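Local coordinates for protein putative solute-binding component of ABC transporter (Clostridium phytofermentans, PDB 4YS6) that probably captures sugars for uptake by an ABC transporter, and holds a beta-D-glucopyranose molecule between its two lobes, at residues A[142-145]-A[146-150]; A[149-152]-A[153-157]; A[181-184]-A[185-189]; A[205-208]-A[209-212]; A[322-326]-A[327-331]. All coordinates share one frame; numbering follows the deposited sequence.

Contact 1: A[142-145]-A[146-150]; sequences YMVG and TKQGE
Met143, present as selenomethionine, sets CG opposite its own backbone N (chi1 176°), whereas Lys147, one turn later, turns CG opposite its carbonyl carbon (chi1 -72°). These choices lay the two side chains alongside each other, pointing the same way, and bring CE of Lys147 to 3.9 Å from CG of Met143. The selenium lies only slightly farther from that methylene, and CG of Lys147 passes 3.3 Å from the carbonyl O of Met143. The lysine therefore meets its neighbour through its hydrocarbon chain. A second parallel pair runs along another face of the helix, where CG1 of Val144 lies 3.9 Å from NE2 of Gln148. That amide nitrogen spends its hydrogen bonds on the carbonyl oxygens of Gly270 and Ser245, so its contact with the valine is one of packing. Both pairs illustrate how side chains four residues apart line up on an alpha helix, here the beginning of helix 141-155. The backbone shows the matching i to i+4 pattern: Thr146 N reaches Tyr142 O at 2.9 Å, Lys147 N reaches Met143 O at 2.8 Å, and Gly149 N meets Gly145 O at 3.0 Å. Thr146 was modelled in two conformers, so the approach of its OG1 to the Tyr142 ring remains doubtful. The phenol OH of Tyr142 is held by Asp188 OD2 of helix 177-195, and Val144 also touches Phe182 of that helix and Pro336 of strand 331-339.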
loop_
_atom_site.group_PDB
_atom_site.type_symbol
_atom_site.label_atom_id
_atom_site.label_comp_id
_atom_site.label_asym_id
_atom_site.label_seq_id
_atom_site.Cartn_x
_atom_site.Cartn_y
_atom_site.Cartn_z
ATOM N N TYR A 142 -6.925 -6.552 3.032
ATOM C CA TYR A 142 -8.069 -7.115 2.321
ATOM C C TYR A 142 -9.237 -6.123 2.365
ATOM O O TYR A 142 -9.913 -5.901 1.359
ATOM C CB TYR A 142 -8.458 -8.458 2.922
ATOM C CG TYR A 142 -9.604 -9.095 2.212
ATOM C CD1 TYR A 142 -9.399 -9.832 1.058
ATOM C CD2 TYR A 142 -10.897 -8.948 2.683
ATOM C CE1 TYR A 142 -10.464 -10.417 0.394
ATOM C CE2 TYR A 142 -11.953 -9.529 2.033
ATOM C CZ TYR A 142 -11.730 -10.254 0.893
ATOM O OH TYR A 142 -12.814 -10.816 0.265
HETATM N N MSE A 143 -9.443 -5.489 3.509
HETATM C CA MSE A 143 -10.550 -4.536 3.664
HETATM C C MSE A 143 -10.328 -3.301 2.785
HETATM O O MSE A 143 -11.293 -2.727 2.238
HETATM C CB MSE A 143 -10.738 -4.136 5.138
HETATM C CG MSE A 143 -11.774 -3.101 5.311
HETATM SE SE MSE A 143 -11.860 -2.622 7.231
HETATM C CE MSE A 143 -12.306 -4.395 7.937
ATOM N N VAL A 144 -9.071 -2.878 2.622
ATOM C CA VAL A 144 -8.772 -1.785 1.718
ATOM C C VAL A 144 -9.303 -2.131 0.329
ATOM O O VAL A 144 -9.968 -1.334 -0.319
ATOM C CB VAL A 144 -7.247 -1.483 1.619
ATOM C CG1 VAL A 144 -6.941 -0.527 0.465
ATOM C CG2 VAL A 144 -6.692 -0.928 2.933
ATOM N N GLY A 145 -8.963 -3.325 -0.146
ATOM C CA GLY A 145 -9.435 -3.782 -1.439
ATOM C C GLY A 145 -10.952 -3.842 -1.505
ATOM O O GLY A 145 -11.540 -3.394 -2.467
ATOM N N THR A 146 -11.580 -4.425 -0.482
ATOM C CA THR A 146 -13.037 -4.459 -0.420
ATOM C C THR A 146 -13.628 -3.062 -0.599
ATOM O O THR A 146 -14.572 -2.856 -1.380
ATOM C CB THR A 146 -13.540 -5.036 0.920
ATOM O OG1 THR A 146 -12.961 -6.326 1.155
ATOM C CG2 THR A 146 -15.043 -5.170 0.909
ATOM N N LYS A 147 -13.077 -2.093 0.124
ATOM C CA LYS A 147 -13.631 -0.733 0.090
ATOM C C LYS A 147 -13.540 -0.159 -1.314
ATOM O O LYS A 147 -14.464 0.527 -1.781
ATOM C CB LYS A 147 -12.919 0.187 1.078
ATOM C CG LYS A 147 -13.259 -0.107 2.533
ATOM C CD LYS A 147 -12.598 0.922 3.457
ATOM C CE LYS A 147 -12.856 0.668 4.914
ATOM N NZ LYS A 147 -14.290 0.809 5.227
ATOM N N GLN A 148 -12.431 -0.420 -1.994
ATOM C CA GLN A 148 -12.257 0.100 -3.358
ATOM C C GLN A 148 -13.245 -0.560 -4.319
ATOM O O GLN A 148 -13.854 0.119 -5.164
ATOM C CB GLN A 148 -10.832 -0.117 -3.864
ATOM C CG GLN A 148 -9.795 0.649 -3.042
ATOM C CD GLN A 148 -8.377 0.197 -3.303
ATOM O OE1 GLN A 148 -8.126 -0.952 -3.675
ATOM N NE2 GLN A 148 -7.441 1.093 -3.086
ATOM N N GLY A 149 -13.419 -1.868 -4.180
ATOM C CA GLY A 149 -14.397 -2.592 -4.974
ATOM C C GLY A 149 -15.821 -2.156 -4.716
ATOM O O GLY A 149 -16.596 -1.963 -5.661
ATOM N N GLU A 150 -16.179 -1.996 -3.441
ATOM C CA GLU A 150 -17.540 -1.607 -3.092
ATOM C C GLU A 150 -17.834 -0.198 -3.569
ATOM O O GLU A 150 -18.986 0.126 -3.888
ATOM C CB GLU A 150 -17.753 -1.708 -1.585
ATOM C CG GLU A 150 -17.857 -3.148 -1.113
ATOM C CD GLU A 150 -18.084 -3.290 0.376
ATOM O OE1 GLU A 150 -18.610 -4.350 0.784
ATOM O OE2 GLU A 150 -17.735 -2.360 1.135
#

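Contact 2: A[149-152]-A[153-157]; sequences GEYI and KEKLN. With NA (sodium ion), chain F.
Helix 141-155 ends in a Schellman motif, and its last turn, where Glu150 to Ile152 pair with Glu154 to Leu156, carries a sodium site. Asn157 leaves the helix with positive phi (55°), its N bonded at 3.2 Å to Glu154 O, while Leu156 N still reaches Ile152 O at 2.9 Å. On one flank chi1 of Lys155 (-73°) sets CG over a face of the Tyr151 ring, 4.0 Å from the centroid and displaced toward the rim, a CH-pi contact; the bend at chi2 (-59°) carries the chain on to CE, 3.6 Å from Tyr151 OH. On another flank the methyls CG2 of Ile152 and CD1 of Leu156 meet at 3.6 Å, side by side, and both residues pack on Ile267 of strand 267-268. The sodium is bound by Glu154 O, Asn157 OD1 and water 1, each of these three oxygens lying 2.4 Å from the metal. Glu154 OE1 stays farther away, 3.2 Å from the sodium. At the C-terminal end of the helix, where carbonyls carry partial negative charge, the cation probably offsets part of it, the carboxylate of Glu154 would add to the favourable field, and the metal fixes the rotation of the Asn157 amide.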
loop_
_atom_site.group_PDB
_atom_site.type_symbol
_atom_site.label_atom_id
_atom_site.label_comp_id
_atom_site.label_asym_id
_atom_site.label_seq_id
_atom_site.Cartn_x
_atom_site.Cartn_y
_atom_site.Cartn_z
ATOM N N GLY A 149 -13.419 -1.868 -4.180
ATOM C CA GLY A 149 -14.397 -2.592 -4.974
ATOM C C GLY A 149 -15.821 -2.156 -4.716
ATOM O O GLY A 149 -16.596 -1.963 -5.661
ATOM N N GLU A 150 -16.179 -1.996 -3.441
ATOM C CA GLU A 150 -17.540 -1.607 -3.092
ATOM C C GLU A 150 -17.834 -0.198 -3.569
ATOM O O GLU A 150 -18.986 0.126 -3.888
ATOM C CB GLU A 150 -17.753 -1.708 -1.585
ATOM C CG GLU A 150 -17.857 -3.148 -1.113
ATOM C CD GLU A 150 -18.084 -3.290 0.376
ATOM O OE1 GLU A 150 -18.610 -4.350 0.784
ATOM O OE2 GLU A 150 -17.735 -2.360 1.135
ATOM N N TYR A 151 -16.814 0.651 -3.599
ATOM C CA TYR A 151 -17.004 2.028 -4.088
ATOM C C TYR A 151 -17.411 2.011 -5.555
ATOM O O TYR A 151 -18.367 2.663 -5.951
ATOM C CB TYR A 151 -15.738 2.876 -3.898
ATOM C CG TYR A 151 -15.975 4.309 -4.293
ATOM C CD1 TYR A 151 -16.582 5.198 -3.419
ATOM C CD2 TYR A 151 -15.633 4.764 -5.555
ATOM C CE1 TYR A 151 -16.812 6.512 -3.780
ATOM C CE2 TYR A 151 -15.872 6.069 -5.926
ATOM C CZ TYR A 151 -16.451 6.939 -5.032
ATOM O OH TYR A 151 -16.707 8.237 -5.419
ATOM N N ILE A 152 -16.682 1.251 -6.365
ATOM C CA ILE A 152 -16.996 1.124 -7.779
ATOM C C ILE A 152 -18.357 0.460 -7.972
ATOM O O ILE A 152 -19.163 0.921 -8.771
ATOM C CB ILE A 152 -15.897 0.328 -8.500
ATOM C CG1 ILE A 152 -14.619 1.179 -8.545
ATOM C CG2 ILE A 152 -16.336 -0.065 -9.901
ATOM C CD1 ILE A 152 -13.408 0.507 -9.101
ATOM N N LYS A 153 -18.614 -0.611 -7.228
ATOM C CA LYS A 153 -19.905 -1.298 -7.306
ATOM C C LYS A 153 -21.087 -0.349 -6.997
ATOM O O LYS A 153 -22.114 -0.373 -7.682
ATOM C CB LYS A 153 -19.926 -2.485 -6.348
ATOM C CG LYS A 153 -21.287 -3.151 -6.239
ATOM C CD LYS A 153 -21.187 -4.459 -5.454
ATOM C CE LYS A 153 -22.558 -5.038 -5.167
ATOM N NZ LYS A 153 -22.479 -6.402 -4.546
ATOM N N GLU A 154 -20.933 0.483 -5.967
ATOM C CA GLU A 154 -21.965 1.447 -5.595
ATOM C C GLU A 154 -22.121 2.520 -6.653
ATOM O O GLU A 154 -23.226 2.822 -7.035
ATOM C CB GLU A 154 -21.645 2.111 -4.253
ATOM C CG GLU A 154 -22.138 1.337 -3.050
ATOM C CD GLU A 154 -23.643 1.437 -2.876
ATOM O OE1 GLU A 154 -24.273 2.265 -3.565
ATOM O OE2 GLU A 154 -24.198 0.685 -2.052
ATOM N N LYS A 155 -21.032 3.098 -7.143
ATOM C CA LYS A 155 -21.152 4.248 -8.036
ATOM C C LYS A 155 -21.589 3.837 -9.438
ATOM O O LYS A 155 -22.192 4.642 -10.174
ATOM C CB LYS A 155 -19.831 5.027 -8.092
ATOM C CG LYS A 155 -19.522 5.843 -6.839
ATOM C CD LYS A 155 -20.599 6.863 -6.539
ATOM C CE LYS A 155 -20.231 7.764 -5.377
ATOM N NZ LYS A 155 -21.406 8.577 -4.985
ATOM N N LEU A 156 -21.328 2.588 -9.813
ATOM C CA LEU A 156 -21.793 2.068 -11.108
ATOM C C LEU A 156 -23.146 1.367 -11.003
ATOM O O LEU A 156 -23.668 0.877 -12.002
ATOM C CB LEU A 156 -20.781 1.094 -11.708
ATOM C CG LEU A 156 -19.436 1.682 -12.147
ATOM C CD1 LEU A 156 -18.543 0.589 -12.719
ATOM C CD2 LEU A 156 -19.597 2.813 -13.144
ATOM N N ASN A 157 -23.735 1.352 -9.802
ATOM C CA ASN A 157 -25.043 0.759 -9.573
ATOM C C ASN A 157 -25.060 -0.691 -10.054
ATOM O O ASN A 157 -26.009 -1.112 -10.702
ATOM C CB ASN A 157 -26.170 1.512 -10.296
ATOM C CG ASN A 157 -26.363 2.924 -9.796
ATOM O OD1 ASN A 157 -25.918 3.282 -8.721
ATOM N ND2 ASN A 157 -27.071 3.723 -10.576
HETATM NA NA NA F . -25.455 3.174 -6.378
HETATM O O HOH W 1 -27.767 3.595 -6.000
#

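Contact 3: A[181-184]-A[185-189]; sequences FFYG and GAMDV
Met187 N donates to Tyr183 O at 2.8 Å, the shortest polar bond across this turn, and the same two residues also meet through their side chains. CG of Met187, a selenomethionine, lies opposite its carbonyl carbon (chi1 -72°), which sets it over the Tyr183 ring; the bends beyond take the selenium off to one side. This methylene stands 3.5 Å above the ring plane, practically over its centre, and comes 3.5 Å from CZ. It is thus a CH-pi contact made squarely on the face, and CG of Met187 is also only 3.1 Å from Tyr183 O. The selenium sits farther out, 4.7 Å from the ring centroid and oblique to the plane, as a Met-aromatic contact. In the tyrosine, CG opposite the backbone N (chi1 173°) sends the ring toward the following turn, and the near-perpendicular chi2 turns its face to Met187. Its OH donates a hydrogen bond to Val206 O, and Phe208 meets the ring edge-to-face, which ties this flank to the loop after strand 199-200. The turn belongs to helix 177-195, the connecting helix of the beta-alpha-beta unit formed with strands 165-170 and 199-200. Regular backbone bonds continue on both sides of the pair, with Gly185 N reaching Phe181 O at 2.9 Å and Asp188 N reaching Gly184 O at the same separation. On the buried side Ala186 and Met187 pack against Leu243 of strand 241-244. Toward the start of the helix, the side chain of Phe182 turns away from this turn, lines the sugar pocket and touches the bound beta-D-glucopyranose.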
loop_
_atom_site.group_PDB
_atom_site.type_symbol
_atom_site.label_atom_id
_atom_site.label_comp_id
_atom_site.label_asym_id
_atom_site.label_seq_id
_atom_site.Cartn_x
_atom_site.Cartn_y
_atom_site.Cartn_z
ATOM N N PHE A 181 -3.455 -8.819 -1.704
ATOM C CA PHE A 181 -4.599 -8.548 -0.852
ATOM C C PHE A 181 -5.464 -7.387 -1.336
ATOM O O PHE A 181 -6.703 -7.467 -1.258
ATOM C CB PHE A 181 -4.122 -8.287 0.574
ATOM C CG PHE A 181 -3.827 -9.550 1.314
ATOM C CD1 PHE A 181 -2.717 -10.312 1.000
ATOM C CD2 PHE A 181 -4.693 -9.998 2.303
ATOM C CE1 PHE A 181 -2.474 -11.492 1.653
ATOM C CE2 PHE A 181 -4.451 -11.164 2.972
ATOM C CZ PHE A 181 -3.348 -11.919 2.652
ATOM N N PHE A 182 -4.852 -6.306 -1.812
ATOM C CA PHE A 182 -5.655 -5.200 -2.342
ATOM C C PHE A 182 -6.450 -5.688 -3.572
ATOM O O PHE A 182 -7.632 -5.398 -3.733
ATOM C CB PHE A 182 -4.786 -4.008 -2.749
ATOM C CG PHE A 182 -3.927 -3.439 -1.643
ATOM C CD1 PHE A 182 -4.390 -3.327 -0.342
ATOM C CD2 PHE A 182 -2.645 -3.002 -1.930
ATOM C CE1 PHE A 182 -3.592 -2.804 0.637
ATOM C CE2 PHE A 182 -1.838 -2.484 -0.952
ATOM C CZ PHE A 182 -2.321 -2.363 0.332
ATOM N N TYR A 183 -5.781 -6.437 -4.449
ATOM C CA TYR A 183 -6.412 -6.980 -5.659
ATOM C C TYR A 183 -7.498 -7.981 -5.275
ATOM O O TYR A 183 -8.614 -7.923 -5.794
ATOM C CB TYR A 183 -5.339 -7.620 -6.548
ATOM C CG TYR A 183 -5.848 -8.364 -7.762
ATOM C CD1 TYR A 183 -6.014 -7.717 -8.973
ATOM C CD2 TYR A 183 -6.131 -9.706 -7.692
ATOM C CE1 TYR A 183 -6.484 -8.402 -10.082
ATOM C CE2 TYR A 183 -6.597 -10.392 -8.780
ATOM C CZ TYR A 183 -6.765 -9.737 -9.976
ATOM O OH TYR A 183 -7.241 -10.453 -11.064
ATOM N N GLY A 184 -7.188 -8.874 -4.343
ATOM C CA GLY A 184 -8.113 -9.910 -3.953
ATOM C C GLY A 184 -9.371 -9.338 -3.340
ATOM O O GLY A 184 -10.478 -9.800 -3.639
ATOM N N GLY A 185 -9.211 -8.350 -2.463
ATOM C CA GLY A 185 -10.363 -7.712 -1.837
ATOM C C GLY A 185 -11.270 -7.037 -2.845
ATOM O O GLY A 185 -12.499 -7.208 -2.808
ATOM N N ALA A 186 -10.676 -6.293 -3.774
ATOM C CA ALA A 186 -11.456 -5.573 -4.772
ATOM C C ALA A 186 -12.122 -6.544 -5.736
ATOM O O ALA A 186 -13.289 -6.366 -6.107
ATOM C CB ALA A 186 -10.574 -4.591 -5.521
HETATM N N MSE A 187 -11.381 -7.562 -6.142
HETATM C CA MSE A 187 -11.901 -8.557 -7.078
HETATM C C MSE A 187 -12.982 -9.428 -6.471
HETATM O O MSE A 187 -13.863 -9.891 -7.185
HETATM C CB MSE A 187 -10.786 -9.471 -7.585
HETATM C CG MSE A 187 -9.866 -8.824 -8.533
HETATM SE SE MSE A 187 -10.815 -8.468 -10.207
HETATM C CE MSE A 187 -10.876 -6.687 -9.944
ATOM N N ASP A 188 -12.909 -9.678 -5.168
ATOM C CA ASP A 188 -13.942 -10.463 -4.502
ATOM C C ASP A 188 -15.296 -9.739 -4.636
ATOM O O ASP A 188 -16.336 -10.376 -4.719
ATOM C CB ASP A 188 -13.590 -10.711 -3.041
ATOM C CG ASP A 188 -12.659 -11.913 -2.853
ATOM O OD1 ASP A 188 -12.446 -12.679 -3.823
ATOM O OD2 ASP A 188 -12.146 -12.096 -1.728
ATOM N N VAL A 189 -15.266 -8.410 -4.683
ATOM C CA VAL A 189 -16.469 -7.609 -4.924
ATOM C C VAL A 189 -16.847 -7.547 -6.402
ATOM O O VAL A 189 -18.021 -7.724 -6.755
ATOM C CB VAL A 189 -16.281 -6.163 -4.385
ATOM C CG1 VAL A 189 -17.503 -5.305 -4.662
ATOM C CG2 VAL A 189 -15.996 -6.180 -2.887
#

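Contact 4: A[205-208]-A[209-212]; sequences SVAF and EKVA
Ser205 points its side chain back at the coming turn, with CB 3.9 Å from CB of Lys210, and its carbonyl O lies 3.2 Å from the methyl CG1 of Val211. Val206 follows with a looser approach, its carbonyl O 4.0 Å from that same methyl. Ala207 occupies the N-cap position without a capping side chain, and its carbonyl begins the helical bonding. Ala207 O accepts from Lys210 N at 2.9 Å, the donor lying well above the carbonyl plane (53°), and more weakly from Val211 N. Its CB rests 4.0 Å from CG of Glu209. Phe208 opens the helix and places its O within 3.2 Å of Val211 N, again far from the carbonyl plane, with a weak bond from Ala212 N. Outside these segments, the Val211 backbone bonds to Thr171, while Ser205 and Val211 touch Arg224 of helix 218-232. Bonds from i to i+3, Lys210 N to Ala207 O and Val211 N to Phe208 O, thus accompany weak i to i+4 bonds in the single-turn helix 208-211, which follows strand 199-200 and its loop.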
loop_
_atom_site.group_PDB
_atom_site.type_symbol
_atom_site.label_atom_id
_atom_site.label_comp_id
_atom_site.label_asym_id
_atom_site.label_seq_id
_atom_site.Cartn_x
_atom_site.Cartn_y
_atom_site.Cartn_z
ATOM N N SER A 205 -6.900 -7.084 -19.779
ATOM C CA SER A 205 -6.021 -7.337 -18.643
ATOM C C SER A 205 -6.782 -7.321 -17.344
ATOM O O SER A 205 -7.171 -6.259 -16.853
ATOM C CB SER A 205 -4.901 -6.307 -18.607
ATOM O OG SER A 205 -4.142 -6.432 -19.793
ATOM N N VAL A 206 -6.999 -8.510 -16.802
ATOM C CA VAL A 206 -7.748 -8.675 -15.561
ATOM C C VAL A 206 -6.926 -9.411 -14.513
ATOM O O VAL A 206 -6.956 -9.056 -13.327
ATOM C CB VAL A 206 -9.034 -9.434 -15.805
ATOM C CG1 VAL A 206 -9.801 -9.663 -14.500
ATOM C CG2 VAL A 206 -9.924 -8.695 -16.810
ATOM N N ALA A 207 -6.214 -10.443 -14.947
ATOM C CA ALA A 207 -5.379 -11.243 -14.056
ATOM C C ALA A 207 -4.329 -10.416 -13.342
ATOM O O ALA A 207 -3.807 -9.448 -13.890
ATOM C CB ALA A 207 -4.712 -12.355 -14.829
ATOM N N PHE A 208 -4.019 -10.807 -12.102
ATOM C CA PHE A 208 -3.087 -10.064 -11.258
ATOM C C PHE A 208 -1.795 -9.772 -11.998
ATOM O O PHE A 208 -1.318 -8.630 -11.981
ATOM C CB PHE A 208 -2.781 -10.847 -9.976
ATOM C CG PHE A 208 -1.800 -10.164 -9.058
ATOM C CD1 PHE A 208 -2.211 -9.164 -8.203
ATOM C CD2 PHE A 208 -0.459 -10.521 -9.056
ATOM C CE1 PHE A 208 -1.334 -8.539 -7.367
ATOM C CE2 PHE A 208 0.439 -9.893 -8.201
ATOM C CZ PHE A 208 0.005 -8.896 -7.366
ATOM N N GLU A 209 -1.250 -10.797 -12.646
ATOM C CA GLU A 209 0.005 -10.666 -13.378
ATOM C C GLU A 209 -0.042 -9.594 -14.449
ATOM O O GLU A 209 0.973 -8.941 -14.721
ATOM C CB GLU A 209 0.384 -12.001 -14.033
ATOM C CG GLU A 209 -0.688 -12.541 -14.986
ATOM C CD GLU A 209 -0.314 -13.866 -15.629
ATOM O OE1 GLU A 209 0.884 -14.227 -15.602
ATOM O OE2 GLU A 209 -1.225 -14.540 -16.165
ATOM N N LYS A 210 -1.199 -9.445 -15.089
ATOM C CA LYS A 210 -1.348 -8.513 -16.207
ATOM C C LYS A 210 -1.592 -7.063 -15.748
ATOM O O LYS A 210 -1.344 -6.124 -16.499
ATOM C CB LYS A 210 -2.500 -8.941 -17.106
ATOM C CG LYS A 210 -2.307 -10.271 -17.843
ATOM C CD LYS A 210 -3.416 -10.449 -18.892
ATOM C CE LYS A 210 -3.306 -11.752 -19.696
ATOM N NZ LYS A 210 -3.549 -12.981 -18.880
ATOM N N VAL A 211 -2.106 -6.877 -14.538
ATOM C CA VAL A 211 -2.458 -5.532 -14.071
ATOM C C VAL A 211 -1.512 -4.967 -13.018
ATOM O O VAL A 211 -1.657 -3.807 -12.599
ATOM C CB VAL A 211 -3.893 -5.506 -13.513
ATOM C CG1 VAL A 211 -4.859 -5.890 -14.615
ATOM C CG2 VAL A 211 -4.062 -6.442 -12.331
ATOM N N ALA A 212 -0.545 -5.781 -12.595
ATOM C CA ALA A 212 0.439 -5.371 -11.606
ATOM C C ALA A 212 1.342 -4.284 -12.165
ATOM O O ALA A 212 1.653 -4.281 -13.338
ATOM C CB ALA A 212 1.281 -6.559 -11.169
#

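Contact 5: A[322-326]-A[327-331]; sequences YDNGN and GIVPS
Asn324 OD1 is gripped by two backbone donors, Gly327 N at 3.2 Å, nearly in line with the C=O bond, and Asn326 N at 2.9 Å, from well above its plane. The amide oxygen gets there because CG is wedged between the backbone N and the carbonyl carbon (chi1 84°). In return Asn324 N donates to Gly327 O at 3.0 Å, so the residue pairs across the reversal through both backbone and side chain. One residue earlier Asp323 OD1 accepts from Gly325 N at 2.8 Å. Each of these side-chain oxygens accepts a hydrogen bond from the backbone N two residues on, giving two consecutive Asx turns. Gly325 and Gly327 have backbone angles (phi 104° and 161°) at which a CB would run into the preceding carbonyl. Behind the turn, Asp323 and Ile328 form a single beta bridge, flanked by Val329 N bonded to Tyr322 O at 2.9 Å with a nearly straight geometry. Water 2 extends the pairing, accepting from Tyr322 N and lying 3.0 Å from Val329 O, to which it can donate. CG2 of Val329 packs 3.9 Å from CB of Asn324, the two side chains crossing at about a right angle. Farther out, Asn324 ND2 bonds to the carbonyls of Ile127 and Ser130, which fixes the amide's rotation from its other end. Tyr322 stacks on Phe181 of helix 177-195 and bonds through OH to Asn141, while Val329 and Ser331 pack on Tyr136 of strand 135-139, placing this chain reversal where it leads into strand 331-339.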
loop_
_atom_site.group_PDB
_atom_site.type_symbol
_atom_site.label_atom_id
_atom_site.label_comp_id
_atom_site.label_asym_id
_atom_site.label_seq_id
_atom_site.Cartn_x
_atom_site.Cartn_y
_atom_site.Cartn_z
ATOM N N TYR A 322 -2.722 -13.926 7.809
ATOM C CA TYR A 322 -1.456 -13.758 7.097
ATOM C C TYR A 322 -0.518 -14.933 7.325
ATOM O O TYR A 322 0.106 -15.068 8.371
ATOM C CB TYR A 322 -0.808 -12.444 7.516
ATOM C CG TYR A 322 -1.529 -11.262 6.919
ATOM C CD1 TYR A 322 -1.352 -10.914 5.577
ATOM C CD2 TYR A 322 -2.424 -10.512 7.666
ATOM C CE1 TYR A 322 -2.018 -9.837 5.031
ATOM C CE2 TYR A 322 -3.089 -9.429 7.108
ATOM C CZ TYR A 322 -2.893 -9.109 5.799
ATOM O OH TYR A 322 -3.573 -8.036 5.265
ATOM N N ASP A 323 -0.463 -15.786 6.314
ATOM C CA ASP A 323 0.484 -16.898 6.254
ATOM C C ASP A 323 1.616 -16.455 5.357
ATOM O O ASP A 323 1.377 -16.075 4.203
ATOM C CB ASP A 323 -0.214 -18.142 5.708
ATOM C CG ASP A 323 0.662 -19.389 5.726
ATOM O OD1 ASP A 323 1.881 -19.303 5.464
ATOM O OD2 ASP A 323 0.109 -20.474 6.004
ATOM N N ASN A 324 2.838 -16.441 5.857
ATOM C CA ASN A 324 3.926 -15.911 5.041
ATOM C C ASN A 324 4.624 -16.977 4.203
ATOM O O ASN A 324 5.656 -16.720 3.592
ATOM C CB ASN A 324 4.945 -15.172 5.919
ATOM C CG ASN A 324 5.970 -16.089 6.556
ATOM O OD1 ASN A 324 5.701 -17.263 6.878
ATOM N ND2 ASN A 324 7.162 -15.539 6.787
ATOM N N GLY A 325 4.062 -18.171 4.160
ATOM C CA GLY A 325 4.677 -19.268 3.420
ATOM C C GLY A 325 5.349 -20.265 4.345
ATOM O O GLY A 325 5.401 -21.456 4.059
ATOM N N ASN A 326 5.873 -19.783 5.464
ATOM C CA ASN A 326 6.365 -20.677 6.503
ATOM C C ASN A 326 5.284 -20.937 7.554
ATOM O O ASN A 326 5.275 -21.958 8.213
ATOM C CB ASN A 326 7.621 -20.088 7.139
ATOM C CG ASN A 326 8.109 -20.893 8.327
ATOM O OD1 ASN A 326 8.704 -21.964 8.188
ATOM N ND2 ASN A 326 7.875 -20.368 9.506
ATOM N N GLY A 327 4.347 -20.023 7.701
ATOM C CA GLY A 327 3.251 -20.261 8.618
ATOM C C GLY A 327 2.568 -18.964 8.979
ATOM O O GLY A 327 2.916 -17.911 8.474
ATOM N N ILE A 328 1.577 -19.058 9.855
ATOM C CA ILE A 328 0.856 -17.871 10.297
ATOM C C ILE A 328 1.756 -16.941 11.087
ATOM O O ILE A 328 2.449 -17.373 11.993
ATOM C CB ILE A 328 -0.336 -18.260 11.167
ATOM C CG1 ILE A 328 -1.394 -18.959 10.333
ATOM C CG2 ILE A 328 -0.910 -17.013 11.882
ATOM C CD1 ILE A 328 -2.112 -18.048 9.343
ATOM N N VAL A 329 1.733 -15.651 10.758
ATOM C CA VAL A 329 2.524 -14.671 11.493
ATOM C C VAL A 329 1.570 -13.866 12.378
ATOM O O VAL A 329 0.566 -13.361 11.899
ATOM C CB VAL A 329 3.314 -13.742 10.542
ATOM C CG1 VAL A 329 4.073 -12.707 11.336
ATOM C CG2 VAL A 329 4.252 -14.565 9.676
ATOM N N PRO A 330 1.849 -13.799 13.688
ATOM C CA PRO A 330 0.944 -13.017 14.544
ATOM C C PRO A 330 0.974 -11.571 14.127
ATOM O O PRO A 330 2.069 -11.009 13.970
ATOM C CB PRO A 330 1.508 -13.197 15.945
ATOM C CG PRO A 330 2.411 -14.387 15.864
ATOM C CD PRO A 330 2.896 -14.494 14.457
ATOM N N SER A 331 -0.213 -11.010 13.901
ATOM C CA SER A 331 -0.332 -9.685 13.287
ATOM C C SER A 331 -1.202 -8.721 14.043
ATOM O O SER A 331 -2.119 -9.112 14.767
ATOM C CB SER A 331 -0.887 -9.801 11.874
ATOM O OG SER A 331 -0.141 -10.721 11.083
HETATM O O HOH W 2 -2.150 -13.555 10.744
#

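In the fold
Each contact is local, so none encloses another; contacts 1 and 2 merely overlap at Gly149 and Glu150 on helix 141-155, which runs outward from near the sugar to a sodium site. Contact 3 follows on helix 177-195, packed beside that helix, with the side chain of Val189 lying against Gly149 and Lys153. Contact 4 closes a short turn farther along and rests on contact 3 through Tyr183 and Val211. These four belong to the lobe with the four-stranded parallel sheet. Contact 5 closes a reversal before strand 331-339 of the larger, mixed sheet, and through Tyr322 it touches contacts 1 and 3, thereby joining the lobes near the glucose.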